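Local coordinates for MaoC-like dehydratase (Phytophthora Capsici, PDB 3KH8), which probably catalyses the reversible hydration of enoyl-thioester substrates, as a hot-dog-fold lyase related to the hydratase 2 part of multifunctional enzyme type 2, at residues P203-Q206 against P207-N210; C253-G256 against V257-A261. All blocks are in the same frame, centred on the assembly; numbering follows the deposited sequence.

Contact 1: residues P203-Q206 against P207-N210; sequences PKRQ and PDFN
Arg205 and Asp208 form a salt bridge across an extended surface loop, three residues apart, where the chain that follows strand 192-193 runs into strand 209-214. The contact is local and lies within one continuous piece of chain. The guanidinium meets the carboxylate end-on with two nitrogens, one to each oxygen. Arg205 NH1 donates to Asp208 OD1 at 2.6 Å, with an N-H...O angle of 152°. Arg205 NH2 donates to Asp208 OD2 at 2.9 Å and is almost equally straight. Both oxygens are met on their syn side and lie near the guanidinium plane. The two flat groups are not coplanar, however: their planes stand 37° apart. Arg205 CG sits between the backbone N and the carbonyl carbon (chi1 60°), and the chain then runs extended to NE, which carries the guanidinium across to the aspartate. A water bridges the loop a second way. It donates to Gln206 O at 2.8 Å and to Asp208 OD1 at 2.7 Å. Gln206 CG comes to the CD corner of the Pro207 ring, 3.7 Å from Pro207 CD. The two side chains cross at about a right angle, and the amide end of Gln206 leads away. Strand 290-297 backs the loop: Pro207 packs on Arg294 and Trp296, and Asp208 and Phe209 both face Met295 in a classic beta bulge. Asp208 OD2 also accepts from the backbone N of Gln297, and Arg205 NH2 makes a second salt bridge to Glu298. Asp208 OD1 thus takes a guanidinium N-H and a water, while OD2 takes a guanidinium N-H and a backbone N-H. Two bonds on each oxygen should fix the rotation of the carboxylate and probably favour its charged form.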
loop_
_atom_site.group_PDB
_atom_site.type_symbol
_atom_site.label_atom_id
_atom_site.label_comp_id
_atom_site.label_asym_id
_atom_site.label_seq_id
_atom_site.Cartn_x
_atom_site.Cartn_y
_atom_site.Cartn_z
ATOM N N PRO A 203 9.195 -32.029 -11.467
ATOM C CA PRO A 203 10.342 -32.909 -11.726
ATOM C C PRO A 203 11.094 -33.266 -10.449
ATOM O O PRO A 203 11.147 -32.464 -9.518
ATOM C CB PRO A 203 11.230 -32.072 -12.656
ATOM C CG PRO A 203 10.308 -31.069 -13.272
ATOM C CD PRO A 203 9.314 -30.751 -12.195
ATOM N N LYS A 204 11.661 -34.469 -10.413
ATOM C CA LYS A 204 12.375 -34.959 -9.232
ATOM C C LYS A 204 13.808 -34.436 -9.169
ATOM O O LYS A 204 14.442 -34.446 -8.111
ATOM C CB LYS A 204 12.347 -36.490 -9.188
ATOM C CG LYS A 204 10.950 -37.084 -8.970
ATOM C CD LYS A 204 10.352 -36.628 -7.642
ATOM C CE LYS A 204 8.954 -37.183 -7.422
ATOM N NZ LYS A 204 8.436 -36.790 -6.078
ATOM N N ARG A 205 14.305 -33.966 -10.305
ATOM C CA ARG A 205 15.635 -33.378 -10.386
ATOM C C ARG A 205 15.739 -32.088 -9.562
ATOM O O ARG A 205 14.727 -31.498 -9.169
ATOM C CB ARG A 205 16.005 -33.116 -11.852
ATOM C CG ARG A 205 15.064 -32.153 -12.580
ATOM C CD ARG A 205 15.195 -32.286 -14.093
ATOM N NE ARG A 205 14.450 -31.254 -14.815
ATOM C CZ ARG A 205 14.901 -30.020 -15.018
ATOM N NH1 ARG A 205 16.088 -29.667 -14.547
ATOM N NH2 ARG A 205 14.170 -29.138 -15.687
ATOM N N GLN A 206 16.974 -31.671 -9.299
ATOM C CA GLN A 206 17.260 -30.406 -8.634
ATOM C C GLN A 206 16.631 -29.261 -9.435
ATOM O O GLN A 206 16.647 -29.297 -10.668
ATOM C CB GLN A 206 18.771 -30.219 -8.576
ATOM C CG GLN A 206 19.299 -29.468 -7.376
ATOM C CD GLN A 206 20.816 -29.554 -7.283
ATOM O OE1 GLN A 206 21.405 -30.624 -7.462
ATOM N NE2 GLN A 206 21.456 -28.423 -7.010
ATOM N N PRO A 207 16.077 -28.241 -8.745
ATOM C CA PRO A 207 15.557 -27.088 -9.490
ATOM C C PRO A 207 16.650 -26.418 -10.322
ATOM O O PRO A 207 17.811 -26.386 -9.911
ATOM C CB PRO A 207 15.072 -26.138 -8.389
ATOM C CG PRO A 207 14.847 -27.007 -7.195
ATOM C CD PRO A 207 15.871 -28.098 -7.291
ATOM N N ASP A 208 16.273 -25.907 -11.489
ATOM C CA ASP A 208 17.199 -25.200 -12.365
ATOM C C ASP A 208 17.536 -23.819 -11.817
ATOM O O ASP A 208 18.673 -23.361 -11.921
ATOM C CB ASP A 208 16.610 -25.087 -13.773
ATOM C CG ASP A 208 16.444 -26.441 -14.443
ATOM O OD1 ASP A 208 17.273 -27.341 -14.184
ATOM O OD2 ASP A 208 15.487 -26.607 -15.226
ATOM N N PHE A 209 16.541 -23.166 -11.223
ATOM C CA PHE A 209 16.711 -21.824 -10.678
ATOM C C PHE A 209 15.979 -21.697 -9.349
ATOM O O PHE A 209 14.958 -22.351 -9.125
ATOM C CB PHE A 209 16.205 -20.767 -11.671
ATOM C CG PHE A 209 16.852 -20.848 -13.032
ATOM C CD1 PHE A 209 18.146 -20.372 -13.236
ATOM C CD2 PHE A 209 16.165 -21.404 -14.109
ATOM C CE1 PHE A 209 18.751 -20.449 -14.497
ATOM C CE2 PHE A 209 16.758 -21.486 -15.371
ATOM C CZ PHE A 209 18.055 -21.007 -15.564
ATOM N N ASN A 210 16.521 -20.864 -8.467
ATOM C CA ASN A 210 15.906 -20.580 -7.178
ATOM C C ASN A 210 15.880 -19.084 -6.927
ATOM O O ASN A 210 16.763 -18.356 -7.379
ATOM C CB ASN A 210 16.667 -21.274 -6.045
ATOM C CG ASN A 210 16.593 -22.786 -6.126
ATOM O OD1 ASN A 210 15.576 -23.392 -5.781
ATOM N ND2 ASN A 210 17.680 -23.404 -6.576
HETATM O O HOH W 1 18.769 -28.872 -12.512
#

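Contact 2: residues C253-G256 against V257-A261; sequences CSMG and VASRA
Ser259 folds back on Met255 within helix 251-266, the long helix of the MaoC-like hot dog domain, around which the antiparallel sheet curls. The contact is local and spans about two helical turns. Four successive i to i+4 backbone hydrogen bonds carry it, starting with Val257 N to Cys253 O at 2.9 Å and ending with Arg260 N to Gly256 O at 2.9 Å. The packed side faces the sheet. Met255 reaches Ile277 and Val279, Ser254 meets Ile291, Ile316 and Val317, and Val257 and Ala258 lie on Ile291 and Thr293 respectively. Within the helix, Val257 CG2 rests 3.5 Å from Cys253 O. The CB of Ala258 lies 3.7 Å from Met255 O.

Arg260 marks the more open side and is partly exposed. Its CG passes alongside Gly256 O at 3.3 Å, and the chain then bends at chi3 (47°). The guanidinium leaves this part of the helix. NE forms a salt bridge with Glu68, NH1 bonds to Ile66 O, and the group makes a cation-pi contact with Phe213. The arginine therefore ties the helix to an earlier part of the chain.

Ser259 is buried, its side chain touching Phe84 and Ile277. Its OG stands beside the backbone N (chi1 -62°), which turns it back along the helix and gives the buried hydroxyl a polar partner. Met255 O accepts twice, from Ser259 N at 2.9 Å and from Ser259 OG at 2.8 Å, and the two donors arrive from opposite faces of the carbonyl plane.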
loop_
_atom_site.group_PDB
_atom_site.type_symbol
_atom_site.label_atom_id
_atom_site.label_comp_id
_atom_site.label_asym_id
_atom_site.label_seq_id
_atom_site.Cartn_x
_atom_site.Cartn_y
_atom_site.Cartn_z
ATOM N N CYS A 253 -1.305 -13.668 -2.637
ATOM C CA CYS A 253 -0.074 -12.905 -2.404
ATOM C C CYS A 253 1.149 -13.816 -2.602
ATOM O O CYS A 253 2.108 -13.442 -3.278
ATOM C CB CYS A 253 -0.077 -12.273 -1.006
ATOM S SG CYS A 253 1.382 -11.230 -0.634
ATOM N N SER A 254 1.095 -15.015 -2.022
ATOM C CA SER A 254 2.116 -16.047 -2.259
ATOM C C SER A 254 2.277 -16.342 -3.749
ATOM O O SER A 254 3.394 -16.510 -4.241
ATOM C CB SER A 254 1.764 -17.342 -1.513
ATOM O OG SER A 254 1.812 -17.137 -0.115
ATOM N N MET A 255 1.154 -16.405 -4.459
ATOM C CA MET A 255 1.171 -16.607 -5.902
ATOM C C MET A 255 1.864 -15.429 -6.591
ATOM O O MET A 255 2.601 -15.620 -7.562
ATOM C CB MET A 255 -0.250 -16.794 -6.439
ATOM C CG MET A 255 -0.313 -17.243 -7.904
ATOM S SD MET A 255 -2.007 -17.474 -8.453
ATOM C CE MET A 255 -1.763 -18.058 -10.130
ATOM N N GLY A 256 1.618 -14.218 -6.082
ATOM C CA GLY A 256 2.296 -13.015 -6.564
ATOM C C GLY A 256 3.801 -13.088 -6.384
ATOM O O GLY A 256 4.559 -12.742 -7.293
ATOM N N VAL A 257 4.229 -13.548 -5.208
ATOM C CA VAL A 257 5.654 -13.691 -4.893
ATOM C C VAL A 257 6.327 -14.676 -5.859
ATOM O O VAL A 257 7.402 -14.386 -6.397
ATOM C CB VAL A 257 5.879 -14.084 -3.406
ATOM C CG1 VAL A 257 7.337 -14.438 -3.134
ATOM C CG2 VAL A 257 5.448 -12.940 -2.489
ATOM N N ALA A 258 5.687 -15.823 -6.092
ATOM C CA ALA A 258 6.198 -16.786 -7.083
ATOM C C ALA A 258 6.236 -16.172 -8.490
ATOM O O ALA A 258 7.222 -16.333 -9.220
ATOM C CB ALA A 258 5.371 -18.062 -7.069
ATOM N N SER A 259 5.173 -15.452 -8.853
ATOM C CA SER A 259 5.087 -14.785 -10.154
ATOM C C SER A 259 6.209 -13.768 -10.374
ATOM O O SER A 259 6.713 -13.638 -11.489
ATOM C CB SER A 259 3.724 -14.113 -10.340
ATOM O OG SER A 259 2.682 -15.072 -10.312
ATOM N N ARG A 260 6.585 -13.055 -9.310
ATOM C CA ARG A 260 7.697 -12.107 -9.352
ATOM C C ARG A 260 9.005 -12.809 -9.706
ATOM O O ARG A 260 9.778 -12.310 -10.525
ATOM C CB ARG A 260 7.856 -11.394 -8.008
ATOM C CG ARG A 260 6.800 -10.330 -7.703
ATOM C CD ARG A 260 6.953 -9.817 -6.274
ATOM N NE ARG A 260 8.348 -9.508 -5.972
ATOM C CZ ARG A 260 8.917 -9.649 -4.781
ATOM N NH1 ARG A 260 8.217 -10.090 -3.741
ATOM N NH2 ARG A 260 10.198 -9.351 -4.635
ATOM N N ALA A 261 9.247 -13.961 -9.081
ATOM C CA ALA A 261 10.449 -14.747 -9.354
ATOM C C ALA A 261 10.462 -15.232 -10.803
ATOM O O ALA A 261 11.492 -15.160 -11.477
ATOM C CB ALA A 261 10.550 -15.923 -8.392
#

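Contact 1 lies on the surface and contact 2 in the core. Both belong to the MaoC-like domain, and their centres are about 18 Å apart, with nearest atoms about 6 Å apart and no touch. They share strand 290-297: the loop at 203-210 packs on its later residues, around Arg294 to Gln297, whereas the helix at 253-261 uses Ile291 and Thr293. Chemistry follows place. Charge and water join the exposed loop, whereas backbone bonds and small or aliphatic side chains dominate the buried helix. Phe213, on strand 209-214 just after contact 1, meets Arg260 of contact 2, so that strand also connects the two regions.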